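Long-range contacts in peptidoglycan-recognition protein SA (Drosophila melanogaster, PDB 1SXR), which binds the peptidoglycan of Gram-positive bacteria and so activates the Toll pathway of innate immunity: residues V39-V44 against A97-Y102; G46-L51 against A110-F115; S75-I80 against I105-A110; N114-L119 against S155-G160. All coordinates share one frame; numbering follows the deposited sequence. Where two conformers were deposited one is given.

Contact 1: residues V39-V44 against A97-Y102. With SO4 (sulfate ion), chain C.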
loop_
_atom_site.group_PDB
_atom_site.type_symbol
_atom_site.label_atom_id
_atom_site.label_comp_id
_atom_site.label_asym_id
_atom_site.label_seq_id
_atom_site.Cartn_x
_atom_site.Cartn_y
_atom_site.Cartn_z
ATOM N N VAL A 39 5.079 -3.019 3.222
ATOM C CA VAL A 39 5.136 -3.856 2.027
ATOM C C VAL A 39 4.723 -3.024 0.811
ATOM O O VAL A 39 3.626 -2.446 0.798
ATOM C CB VAL A 39 4.184 -5.057 2.103
ATOM C CG1 VAL A 39 4.498 -6.007 0.919
ATOM C CG2 VAL A 39 4.336 -5.755 3.476
ATOM N N ILE A 40 5.579 -2.974 -0.211
ATOM C CA ILE A 40 5.277 -2.200 -1.417
ATOM C C ILE A 40 4.700 -3.108 -2.506
ATOM O O ILE A 40 5.207 -4.209 -2.773
ATOM C CB ILE A 40 6.555 -1.494 -1.970
ATOM C CG1 ILE A 40 7.202 -0.579 -0.921
ATOM C CG2 ILE A 40 6.205 -0.686 -3.231
ATOM C CD1 ILE A 40 6.241 0.414 -0.317
ATOM N N HIS A 41 3.626 -2.608 -3.113
ATOM C CA HIS A 41 2.876 -3.311 -4.160
ATOM C C HIS A 41 2.623 -2.364 -5.320
ATOM O O HIS A 41 2.789 -1.156 -5.209
ATOM C CB HIS A 41 1.519 -3.763 -3.608
ATOM C CG HIS A 41 1.588 -5.036 -2.836
ATOM N ND1 HIS A 41 1.754 -6.259 -3.448
ATOM C CD2 HIS A 41 1.508 -5.285 -1.500
ATOM C CE1 HIS A 41 1.774 -7.211 -2.528
ATOM N NE2 HIS A 41 1.628 -6.646 -1.336
ATOM N N HIS A 42 2.217 -2.935 -6.449
ATOM C CA HIS A 42 1.536 -2.156 -7.486
ATOM C C HIS A 42 0.170 -2.744 -7.726
ATOM O O HIS A 42 -0.060 -3.903 -7.364
ATOM C CB HIS A 42 2.379 -2.001 -8.768
ATOM C CG HIS A 42 2.535 -3.227 -9.647
ATOM N ND1 HIS A 42 2.196 -4.519 -9.293
ATOM C CD2 HIS A 42 3.102 -3.315 -10.876
ATOM C CE1 HIS A 42 2.537 -5.344 -10.276
ATOM N NE2 HIS A 42 3.077 -4.631 -11.246
ATOM N N THR A 43 -0.747 -1.956 -8.306
ATOM C CA THR A 43 -2.110 -2.457 -8.486
ATOM C C THR A 43 -2.322 -3.178 -9.803
ATOM O O THR A 43 -3.335 -3.865 -9.960
ATOM C CB THR A 43 -3.157 -1.348 -8.428
ATOM O OG1 THR A 43 -2.892 -0.377 -9.442
ATOM C CG2 THR A 43 -3.059 -0.565 -7.087
ATOM N N VAL A 44 -1.409 -2.943 -10.748
ATOM C CA VAL A 44 -1.490 -3.442 -12.149
ATOM C C VAL A 44 -2.552 -2.724 -12.962
ATOM O O VAL A 44 -2.240 -2.080 -13.965
ATOM C CB VAL A 44 -1.716 -4.957 -12.248
ATOM C CG1 VAL A 44 -1.645 -5.401 -13.720
ATOM C CG2 VAL A 44 -0.672 -5.683 -11.419
ATOM N N ALA A 97 -5.438 -6.750 3.486
ATOM C CA ALA A 97 -5.467 -8.091 2.872
ATOM C C ALA A 97 -4.509 -8.144 1.665
ATOM O O ALA A 97 -4.737 -8.907 0.711
ATOM C CB ALA A 97 -6.880 -8.421 2.438
ATOM N N HIS A 98 -3.438 -7.353 1.721
ATOM C CA HIS A 98 -2.504 -7.225 0.592
ATOM C C HIS A 98 -1.390 -8.265 0.548
ATOM O O HIS A 98 -0.892 -8.550 -0.546
ATOM C CB HIS A 98 -1.861 -5.837 0.619
ATOM C CG HIS A 98 -1.338 -5.491 1.971
ATOM N ND1 HIS A 98 -0.091 -5.888 2.416
ATOM C CD2 HIS A 98 -1.953 -4.901 3.029
ATOM C CE1 HIS A 98 0.048 -5.527 3.683
ATOM N NE2 HIS A 98 -1.059 -4.909 4.069
ATOM N N THR A 99 -0.971 -8.810 1.694
ATOM C CA THR A 99 0.201 -9.675 1.730
ATOM C C THR A 99 0.064 -10.700 2.828
ATOM O O THR A 99 0.272 -10.351 3.992
ATOM C CB THR A 99 1.441 -8.852 2.073
ATOM O OG1 THR A 99 1.504 -7.706 1.217
ATOM C CG2 THR A 99 2.730 -9.638 1.766
ATOM N N TYR A 100 -0.234 -11.953 2.475
ATOM C CA TYR A 100 -0.318 -12.989 3.488
ATOM C C TYR A 100 0.923 -13.011 4.383
ATOM O O TYR A 100 2.074 -12.999 3.898
ATOM C CB TYR A 100 -0.500 -14.379 2.843
ATOM C CG TYR A 100 -0.179 -15.485 3.841
ATOM C CD1 TYR A 100 -1.076 -15.802 4.821
ATOM C CD2 TYR A 100 1.043 -16.169 3.814
ATOM C CE1 TYR A 100 -0.803 -16.765 5.768
ATOM C CE2 TYR A 100 1.340 -17.160 4.768
ATOM C CZ TYR A 100 0.397 -17.448 5.745
ATOM O OH TYR A 100 0.648 -18.427 6.711
ATOM N N GLY A 101 0.687 -13.009 5.699
ATOM C CA GLY A 101 1.792 -13.055 6.661
ATOM C C GLY A 101 2.253 -11.679 7.098
ATOM O O GLY A 101 2.987 -11.531 8.104
ATOM N N TYR A 102 1.834 -10.670 6.333
ATOM C CA TYR A 102 2.227 -9.283 6.597
ATOM C C TYR A 102 1.051 -8.330 6.676
ATOM O O TYR A 102 1.225 -7.114 6.579
ATOM C CB TYR A 102 3.285 -8.792 5.579
ATOM C CG TYR A 102 4.662 -9.393 5.865
ATOM C CD1 TYR A 102 5.567 -8.732 6.666
ATOM C CD2 TYR A 102 5.002 -10.633 5.371
ATOM C CE1 TYR A 102 6.800 -9.308 6.959
ATOM C CE2 TYR A 102 6.237 -11.219 5.638
ATOM C CZ TYR A 102 7.124 -10.523 6.439
ATOM O OH TYR A 102 8.353 -11.047 6.735
HETATM S S SO4 C . -1.854 -12.151 8.297
HETATM O O1 SO4 C . -0.686 -11.289 8.220
HETATM O O2 SO4 C . -2.341 -12.417 6.967
HETATM O O3 SO4 C . -2.922 -11.473 8.980
HETATM O O4 SO4 C . -1.472 -13.406 8.896
#

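Contact 2: residues G46-L51 against A110-F115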
loop_
_atom_site.group_PDB
_atom_site.type_symbol
_atom_site.label_atom_id
_atom_site.label_comp_id
_atom_site.label_asym_id
_atom_site.label_seq_id
_atom_site.Cartn_x
_atom_site.Cartn_y
_atom_site.Cartn_z
ATOM N N GLY A 46 -5.725 0.183 -13.170
ATOM C CA GLY A 46 -6.275 1.379 -12.514
ATOM C C GLY A 46 -5.500 2.679 -12.667
ATOM O O GLY A 46 -5.824 3.658 -12.005
ATOM N N GLU A 47 -4.499 2.738 -13.541
ATOM C CA GLU A 47 -3.661 3.950 -13.615
ATOM C C GLU A 47 -4.533 5.207 -13.766
ATOM O O GLU A 47 -5.510 5.193 -14.496
ATOM C CB GLU A 47 -2.604 3.858 -14.738
ATOM C CG GLU A 47 -1.645 5.054 -14.781
ATOM C CD GLU A 47 -0.445 4.881 -15.716
ATOM O OE1 GLU A 47 0.143 3.777 -15.764
ATOM O OE2 GLU A 47 -0.083 5.875 -16.395
ATOM N N CYS A 48 -4.209 6.253 -13.018
ATOM C CA CYS A 48 -5.065 7.433 -12.965
ATOM C C CYS A 48 -4.288 8.630 -12.419
ATOM O O CYS A 48 -3.320 8.472 -11.672
ATOM C CB CYS A 48 -6.309 7.118 -12.126
ATOM S SG CYS A 48 -5.973 6.635 -10.412
ATOM N N SER A 49 -4.702 9.832 -12.808
ATOM C CA SER A 49 -4.045 11.048 -12.358
ATOM C C SER A 49 -5.095 11.939 -11.713
ATOM O O SER A 49 -6.047 12.388 -12.371
ATOM C CB SER A 49 -3.417 11.802 -13.530
ATOM O OG SER A 49 -2.529 10.983 -14.279
ATOM N N GLY A 50 -4.930 12.156 -10.422
ATOM C CA GLY A 50 -5.748 13.111 -9.721
ATOM C C GLY A 50 -7.010 12.490 -9.177
ATOM O O GLY A 50 -7.510 11.491 -9.690
ATOM N N LEU A 51 -7.541 13.142 -8.158
ATOM C CA LEU A 51 -8.692 12.606 -7.444
ATOM C C LEU A 51 -9.910 12.419 -8.346
ATOM O O LEU A 51 -10.622 11.432 -8.216
ATOM C CB LEU A 51 -9.032 13.530 -6.271
ATOM C CG LEU A 51 -10.243 13.220 -5.389
ATOM C CD1 LEU A 51 -10.160 11.860 -4.750
ATOM C CD2 LEU A 51 -10.451 14.341 -4.332
ATOM N N ALA A 110 0.308 0.540 -2.099
ATOM C CA ALA A 110 0.316 0.214 -3.518
ATOM C C ALA A 110 0.469 1.467 -4.341
ATOM O O ALA A 110 -0.295 2.421 -4.175
ATOM C CB ALA A 110 -0.965 -0.522 -3.918
ATOM N N PHE A 111 1.424 1.422 -5.271
ATOM C CA PHE A 111 1.440 2.395 -6.344
ATOM C C PHE A 111 0.392 2.019 -7.388
ATOM O O PHE A 111 0.378 0.870 -7.871
ATOM C CB PHE A 111 2.817 2.397 -6.967
ATOM C CG PHE A 111 3.849 3.021 -6.065
ATOM C CD1 PHE A 111 4.061 4.406 -6.056
ATOM C CD2 PHE A 111 4.597 2.223 -5.204
ATOM C CE1 PHE A 111 5.020 4.965 -5.211
ATOM C CE2 PHE A 111 5.565 2.791 -4.354
ATOM C CZ PHE A 111 5.778 4.167 -4.374
ATOM N N ILE A 112 -0.496 2.967 -7.718
ATOM C CA ILE A 112 -1.528 2.699 -8.719
ATOM C C ILE A 112 -0.891 2.642 -10.121
ATOM O O ILE A 112 -0.312 3.632 -10.589
ATOM C CB ILE A 112 -2.631 3.769 -8.676
ATOM C CG1 ILE A 112 -3.275 3.789 -7.282
ATOM C CG2 ILE A 112 -3.648 3.515 -9.796
ATOM C CD1 ILE A 112 -4.298 4.928 -7.091
ATOM N N GLY A 113 -1.001 1.493 -10.785
ATOM C CA GLY A 113 -0.434 1.324 -12.127
ATOM C C GLY A 113 0.381 0.035 -12.214
ATOM O O GLY A 113 0.369 -0.792 -11.287
ATOM N N ASN A 114 1.069 -0.155 -13.346
ATOM C CA ASN A 114 1.757 -1.397 -13.637
ATOM C C ASN A 114 3.201 -1.039 -13.846
ATOM O O ASN A 114 3.554 -0.409 -14.849
ATOM C CB ASN A 114 1.198 -2.021 -14.908
ATOM C CG ASN A 114 1.850 -3.339 -15.252
ATOM O OD1 ASN A 114 2.925 -3.678 -14.719
ATOM N ND2 ASN A 114 1.193 -4.119 -16.113
ATOM N N PHE A 115 4.045 -1.447 -12.904
ATOM C CA PHE A 115 5.427 -0.949 -12.876
ATOM C C PHE A 115 6.449 -2.078 -13.103
ATOM O O PHE A 115 7.577 -2.068 -12.583
ATOM C CB PHE A 115 5.654 -0.116 -11.606
ATOM C CG PHE A 115 4.673 1.015 -11.496
ATOM C CD1 PHE A 115 4.784 2.104 -12.353
ATOM C CD2 PHE A 115 3.598 0.983 -10.609
ATOM C CE1 PHE A 115 3.874 3.115 -12.329
ATOM C CE2 PHE A 115 2.696 2.000 -10.578
ATOM C CZ PHE A 115 2.825 3.080 -11.430
HETATM O O HOH W 1 -0.248 1.282 -15.729
HETATM O O HOH W 2 -1.654 6.008 -11.205
#

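Contact 3: residues S75-I80 against I105-A110. With EDO (1,2-ethanediol), chain D.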
loop_
_atom_site.group_PDB
_atom_site.type_symbol
_atom_site.label_atom_id
_atom_site.label_comp_id
_atom_site.label_asym_id
_atom_site.label_seq_id
_atom_site.Cartn_x
_atom_site.Cartn_y
_atom_site.Cartn_z
ATOM N N SER A 75 -7.684 -3.810 -0.327
ATOM C CA SER A 75 -6.712 -4.681 0.364
ATOM C C SER A 75 -5.559 -3.892 0.985
ATOM O O SER A 75 -5.038 -4.249 2.064
ATOM C CB SER A 75 -6.152 -5.719 -0.600
ATOM O OG SER A 75 -5.375 -5.064 -1.593
ATOM N N TYR A 76 -5.154 -2.835 0.291
ATOM C CA TYR A 76 -3.956 -2.060 0.687
ATOM C C TYR A 76 -4.282 -1.063 1.774
ATOM O O TYR A 76 -5.402 -0.544 1.822
ATOM C CB TYR A 76 -3.409 -1.291 -0.533
ATOM C CG TYR A 76 -3.315 -2.146 -1.767
ATOM C CD1 TYR A 76 -2.331 -3.119 -1.889
ATOM C CD2 TYR A 76 -4.210 -1.980 -2.794
ATOM C CE1 TYR A 76 -2.268 -3.923 -3.037
ATOM C CE2 TYR A 76 -4.146 -2.748 -3.942
ATOM C CZ TYR A 76 -3.182 -3.714 -4.048
ATOM O OH TYR A 76 -3.101 -4.497 -5.191
ATOM N N ASN A 77 -3.312 -0.731 2.627
ATOM C CA ASN A 77 -3.566 0.353 3.596
ATOM C C ASN A 77 -3.646 1.718 2.928
ATOM O O ASN A 77 -4.473 2.533 3.307
ATOM C CB ASN A 77 -2.525 0.330 4.711
ATOM C CG ASN A 77 -2.654 -0.913 5.588
ATOM O OD1 ASN A 77 -2.042 -1.922 5.308
ATOM N ND2 ASN A 77 -3.502 -0.850 6.617
ATOM N N PHE A 78 -2.778 1.949 1.936
ATOM C CA PHE A 78 -2.748 3.209 1.143
ATOM C C PHE A 78 -2.454 2.920 -0.301
ATOM O O PHE A 78 -1.814 1.910 -0.638
ATOM C CB PHE A 78 -1.647 4.136 1.670
ATOM C CG PHE A 78 -1.889 4.562 3.091
ATOM C CD1 PHE A 78 -2.844 5.540 3.361
ATOM C CD2 PHE A 78 -1.209 3.962 4.135
ATOM C CE1 PHE A 78 -3.119 5.923 4.689
ATOM C CE2 PHE A 78 -1.480 4.329 5.457
ATOM C CZ PHE A 78 -2.428 5.304 5.732
ATOM N N LEU A 79 -2.876 3.851 -1.161
ATOM C CA LEU A 79 -2.587 3.766 -2.598
ATOM C C LEU A 79 -2.071 5.121 -3.065
ATOM O O LEU A 79 -2.466 6.139 -2.520
ATOM C CB LEU A 79 -3.834 3.386 -3.420
ATOM C CG LEU A 79 -4.546 2.071 -3.072
ATOM C CD1 LEU A 79 -5.675 2.301 -2.033
ATOM C CD2 LEU A 79 -5.059 1.375 -4.306
ATOM N N ILE A 80 -1.165 5.136 -4.031
ATOM C CA ILE A 80 -0.552 6.401 -4.430
ATOM C C ILE A 80 -0.711 6.544 -5.942
ATOM O O ILE A 80 -0.300 5.653 -6.698
ATOM C CB ILE A 80 0.920 6.402 -4.041
ATOM C CG1 ILE A 80 1.074 6.284 -2.520
ATOM C CG2 ILE A 80 1.583 7.697 -4.493
ATOM C CD1 ILE A 80 2.479 6.058 -2.063
ATOM N N ILE A 105 0.852 -7.444 10.667
ATOM C CA ILE A 105 2.106 -6.788 11.124
ATOM C C ILE A 105 2.730 -5.781 10.139
ATOM O O ILE A 105 3.788 -5.207 10.414
ATOM C CB ILE A 105 3.173 -7.833 11.534
ATOM C CG1 ILE A 105 3.614 -8.624 10.306
ATOM C CG2 ILE A 105 2.653 -8.705 12.691
ATOM C CD1 ILE A 105 4.789 -9.615 10.533
ATOM N N GLY A 106 2.079 -5.540 9.006
ATOM C CA GLY A 106 2.642 -4.620 8.022
ATOM C C GLY A 106 1.645 -3.578 7.541
ATOM O O GLY A 106 0.428 -3.753 7.677
ATOM N N THR A 107 2.171 -2.497 6.972
ATOM C CA THR A 107 1.387 -1.516 6.258
ATOM C C THR A 107 1.641 -1.717 4.782
ATOM O O THR A 107 2.786 -1.619 4.369
ATOM C CB THR A 107 1.834 -0.096 6.635
ATOM O OG1 THR A 107 1.649 0.087 8.042
ATOM C CG2 THR A 107 0.933 0.909 5.982
ATOM N N GLY A 108 0.594 -2.025 4.008
ATOM C CA GLY A 108 0.727 -2.279 2.572
ATOM C C GLY A 108 0.447 -1.010 1.786
ATOM O O GLY A 108 -0.616 -0.371 1.956
ATOM N N ILE A 109 1.398 -0.622 0.932
ATOM C CA ILE A 109 1.251 0.600 0.132
ATOM C C ILE A 109 1.347 0.213 -1.325
ATOM O O ILE A 109 2.352 -0.382 -1.737
ATOM C CB ILE A 109 2.369 1.586 0.479
ATOM C CG1 ILE A 109 2.304 1.974 1.960
ATOM C CG2 ILE A 109 2.357 2.823 -0.447
ATOM C CD1 ILE A 109 3.505 2.818 2.402
ATOM N N ALA A 110 0.308 0.540 -2.099
ATOM C CA ALA A 110 0.316 0.214 -3.518
ATOM C C ALA A 110 0.469 1.467 -4.341
ATOM O O ALA A 110 -0.295 2.421 -4.175
ATOM C CB ALA A 110 -0.965 -0.522 -3.918
HETATM C C1 EDO D . -6.020 -8.060 -4.522
HETATM O O1 EDO D . -5.532 -9.371 -4.186
HETATM C C2 EDO D . -4.918 -7.028 -4.305
HETATM O O2 EDO D . -4.333 -7.189 -3.010
#

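Contact 4: residues N114-L119 against S155-G160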
loop_
_atom_site.group_PDB
_atom_site.type_symbol
_atom_site.label_atom_id
_atom_site.label_comp_id
_atom_site.label_asym_id
_atom_site.label_seq_id
_atom_site.Cartn_x
_atom_site.Cartn_y
_atom_site.Cartn_z
ATOM N N ASN A 114 1.069 -0.155 -13.346
ATOM C CA ASN A 114 1.757 -1.397 -13.637
ATOM C C ASN A 114 3.201 -1.039 -13.846
ATOM O O ASN A 114 3.554 -0.409 -14.849
ATOM C CB ASN A 114 1.198 -2.021 -14.908
ATOM C CG ASN A 114 1.850 -3.339 -15.252
ATOM O OD1 ASN A 114 2.925 -3.678 -14.719
ATOM N ND2 ASN A 114 1.193 -4.119 -16.113
ATOM N N PHE A 115 4.045 -1.447 -12.904
ATOM C CA PHE A 115 5.427 -0.949 -12.876
ATOM C C PHE A 115 6.449 -2.078 -13.103
ATOM O O PHE A 115 7.577 -2.068 -12.583
ATOM C CB PHE A 115 5.654 -0.116 -11.606
ATOM C CG PHE A 115 4.673 1.015 -11.496
ATOM C CD1 PHE A 115 4.784 2.104 -12.353
ATOM C CD2 PHE A 115 3.598 0.983 -10.609
ATOM C CE1 PHE A 115 3.874 3.115 -12.329
ATOM C CE2 PHE A 115 2.696 2.000 -10.578
ATOM C CZ PHE A 115 2.825 3.080 -11.430
ATOM N N VAL A 116 6.055 -3.059 -13.906
ATOM C CA VAL A 116 7.022 -4.059 -14.335
ATOM C C VAL A 116 8.140 -3.409 -15.153
ATOM O O VAL A 116 9.313 -3.734 -14.940
ATOM C CB VAL A 116 6.379 -5.198 -15.143
ATOM C CG1 VAL A 116 7.467 -6.179 -15.635
ATOM C CG2 VAL A 116 5.324 -5.912 -14.312
ATOM N N ASP A 117 7.782 -2.479 -16.041
ATOM C CA ASP A 117 8.695 -1.957 -17.090
ATOM C C ASP A 117 8.988 -0.454 -16.990
ATOM O O ASP A 117 9.730 0.098 -17.824
ATOM C CB ASP A 117 8.121 -2.214 -18.502
ATOM C CG ASP A 117 8.068 -3.689 -18.883
ATOM O OD1 ASP A 117 9.012 -4.439 -18.565
ATOM O OD2 ASP A 117 7.115 -4.190 -19.546
ATOM N N LYS A 118 8.409 0.221 -15.997
ATOM C CA LYS A 118 8.635 1.644 -15.802
ATOM C C LYS A 118 8.453 1.959 -14.333
ATOM O O LYS A 118 7.936 1.130 -13.588
ATOM C CB LYS A 118 7.614 2.456 -16.606
ATOM C CG LYS A 118 6.164 2.263 -16.126
ATOM C CD LYS A 118 5.144 3.053 -16.937
ATOM C CE LYS A 118 3.768 3.003 -16.242
ATOM N NZ LYS A 118 2.658 3.466 -17.119
ATOM N N LEU A 119 8.847 3.163 -13.939
ATOM C CA LEU A 119 8.685 3.603 -12.557
ATOM C C LEU A 119 7.444 4.462 -12.412
ATOM O O LEU A 119 6.979 5.071 -13.386
ATOM C CB LEU A 119 9.895 4.432 -12.121
ATOM C CG LEU A 119 11.213 3.730 -11.841
ATOM C CD1 LEU A 119 12.240 4.779 -11.460
ATOM C CD2 LEU A 119 11.043 2.712 -10.720
ATOM N N SER A 155 3.963 -15.261 -3.438
ATOM C CA SER A 155 4.127 -15.563 -4.848
ATOM C C SER A 155 3.419 -14.522 -5.700
ATOM O O SER A 155 2.229 -14.638 -5.976
ATOM C CB SER A 155 3.590 -16.962 -5.180
ATOM O OG SER A 155 4.357 -17.958 -4.528
ATOM N N THR A 156 4.160 -13.491 -6.081
ATOM C CA THR A 156 3.618 -12.377 -6.855
ATOM C C THR A 156 4.754 -11.682 -7.586
ATOM O O THR A 156 5.918 -11.778 -7.167
ATOM C CB THR A 156 2.885 -11.374 -5.906
ATOM O OG1 THR A 156 2.290 -10.302 -6.677
ATOM C CG2 THR A 156 3.872 -10.660 -4.987
ATOM N N GLN A 157 4.432 -10.976 -8.670
ATOM C CA GLN A 157 5.396 -10.127 -9.341
ATOM C C GLN A 157 5.369 -8.720 -8.769
ATOM O O GLN A 157 6.264 -7.928 -9.003
ATOM C CB GLN A 157 5.111 -10.035 -10.842
ATOM C CG GLN A 157 5.118 -11.360 -11.593
ATOM C CD GLN A 157 5.407 -11.182 -13.083
ATOM O OE1 GLN A 157 5.686 -10.067 -13.548
ATOM N NE2 GLN A 157 5.359 -12.274 -13.825
ATOM N N SER A 158 4.309 -8.409 -8.022
ATOM C CA SER A 158 4.150 -7.076 -7.437
ATOM C C SER A 158 5.350 -6.754 -6.536
ATOM O O SER A 158 5.768 -7.615 -5.753
ATOM C CB SER A 158 2.840 -7.084 -6.632
ATOM O OG SER A 158 2.584 -5.839 -6.051
ATOM N N PRO A 159 5.901 -5.536 -6.568
ATOM C CA PRO A 159 5.377 -4.347 -7.253
ATOM C C PRO A 159 5.871 -4.098 -8.670
ATOM O O PRO A 159 5.785 -2.954 -9.148
ATOM C CB PRO A 159 5.946 -3.210 -6.405
ATOM C CG PRO A 159 7.325 -3.733 -5.978
ATOM C CD PRO A 159 7.110 -5.219 -5.761
ATOM N N GLY A 160 6.367 -5.143 -9.329
ATOM C CA GLY A 160 6.902 -5.012 -10.691
ATOM C C GLY A 160 8.411 -4.872 -10.599
ATOM O O GLY A 160 8.897 -4.132 -9.772
#

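Contact 1: residues V39-V44 against A97-Y102
At the place that probably corresponds to the zinc site of catalytic amidase relatives, His-41 on strand 35-42 meets Thr-99 of the loop ahead of strand 106-111, an instance of one hydroxyl tying two histidines together. NE2 of His-41 lies 2.8 Å from OG1 of Thr-99 in a nearly straight bond (170°), the hydroxyl lying at the ring's edge in its plane. The same OG1 is 2.7 Å from ND1 of His-98, again in the ring plane; chi1 of -50° places it anti to the threonine's carbonyl carbon. The two rings approach rim to rim, their planes 64° apart. Val-39 flanks this link: its CG1 lies 3.5 Å from OG1 of Thr-99, while its CG2 makes apolar contact with CB of Tyr-102 at 3.8 Å. A type II turn from Thr-99 to Tyr-102 shapes the loop, and ND1 of His-41 is hydrogen-bonded to OG of Ser-158. An alanine in place of His-41 would probably leave the hydroxyls of Thr-99 and Ser-158 without this mate and open a gap between strand and loop. A histidine secured through both nitrogens, close to the inferred peptidoglycan contact Thr-156, is consistent with the PGRP binding groove.

Contact 2: residues G46-L51 against A110-F115
The CG2 methyl of Ile-112 does most of the touching with segment 46-51. That methyl lies 3.1 Å from O of Gly-46, a close approach, and 3.8 Å from CA of Glu-47. SG of Cys-48 is 3.9 Å from the same CG2, and CD1 of Ile-112 also comes near it. CG1 lies beside the backbone N of Ile-112 (chi1 -59°), which leaves CG2 anti to that N and facing the loop. No direct hydrogen bond crosses here; water makes the polar links instead. One water accepts a hydrogen bond from N of Cys-48 and lies 2.8 Å from O of Ile-112, to which it can donate. A second donates to OE1 of Glu-47 and accepts a weak bond from N of Asn-114, while OE1 also forms a salt bridge with Lys-118. Further out, the disulfide from Cys-48 to Cys-54 ties the loop to helix 50-67. Gly-113 passes close to the Phe-115 ring, where a side chain would collide with CZ, and its N is held by OG1 of Thr-43. The contact therefore joins the lead-in to helix 50-67 to the end of strand 106-111, with Phe-111 on that strand packing against helices 122-137 and 161-167.

Contact 3: residues S75-I80 against I105-A110
The ring of Tyr-76 is sandwiched: CB of Ala-110 sits over the centre of one face, 3.5 Å from the centroid and 8° off the normal, a CH-pi contact, while OG of Ser-75 lies over the opposite face. Its CG is anti to the carbonyl carbon (chi1 -47°), which puts the ring under that methyl. The Phe-78 ring is met at its edge by CG2 of Thr-107, 4.2 Å from CD2. Between these side chains runs a parallel strand pairing. N of Ala-110 donates to O of Phe-78 at 2.9 Å, and N of Ile-80 to O of Ala-110. Asn-77 takes the place of a backbone carbonyl: its OD1 accepts from N of Gly-108 at 2.9 Å and 172°, and its ND2 is held by O of Gly-91 and O of Leu-94. O of Gly-108 accepts from N of Phe-78 and, weakly, from N of Asn-77. An alanine in place of Tyr-76 would probably leave the Ala-110 methyl without its aromatic cover and open a gap in the inferred peptidoglycan-binding region. Leu-58 and Met-61 of helix 50-67 cover Leu-79, whereas Phe-78, Ile-80 and Ile-109, on the other face, pack against helix 122-137.

Contact 4: residues N114-L119 against S155-G160
The backbones of Val-116 and Gly-160 pass with their CA atoms only 3.8 Å apart, a closeness that depends on Gly-160 having no side chain, since a CB would run into C of Phe-115 and N of Val-116. CA of Gly-160 makes a CA-H...O contact with O of Phe-115 at 3.6 Å. Side chains contribute less. CG of Phe-115 is anti to the carbonyl carbon (chi1 -56°), which carries the ring away toward Leu-163 and Pro-120 and leaves CB 3.8 Å from O of Pro-159, a carbonyl buried here without a polar partner. Val-116, deposited in two conformers, leans its CG2 on CA of Gly-160, 4.1 Å away, and toward Gln-157. Two turns shape the loops. OD1 of Asn-114 accepts N-H of Val-116 at 3.3 Å, an Asx turn, and OG1 of Thr-156 accepts that of Ser-158 at 3.1 Å, an ST turn. The peptide before Pro-159 is cis, and N of Gly-160 bonds to O of Gln-157. Gly-160 is the N-cap residue of helix 161-167, whose Thr-162 also binds Val-116. Such a turn-rich loop leading into a helix and carrying Thr-156, the inferred peptidoglycan contact, is consistent with the wall of the PGRP binding groove.

In the fold
The four contacts show how a mixed sheet organises one recognition domain, for all but contact 4 reach it directly. Contacts 1 and 3 lie about 7 Å apart between centres and meet where strands 35-42 and 106-111 are neighbours; contacts 2 and 3 share Ala-110 and strand 106-111, with centres about 13 Å apart. Contact 2 continues into contact 4 through Asn-114 and Phe-115, about 12 Å between centres, with a salt bridge between them. Along the chain contact 3 is nested inside the loop closed by contact 2, contact 1 alternates with both, and contact 4 opens last. Residues of contact 1 and the 155-160 loop come together beside Thr-156, where peptidoglycan is inferred to bind.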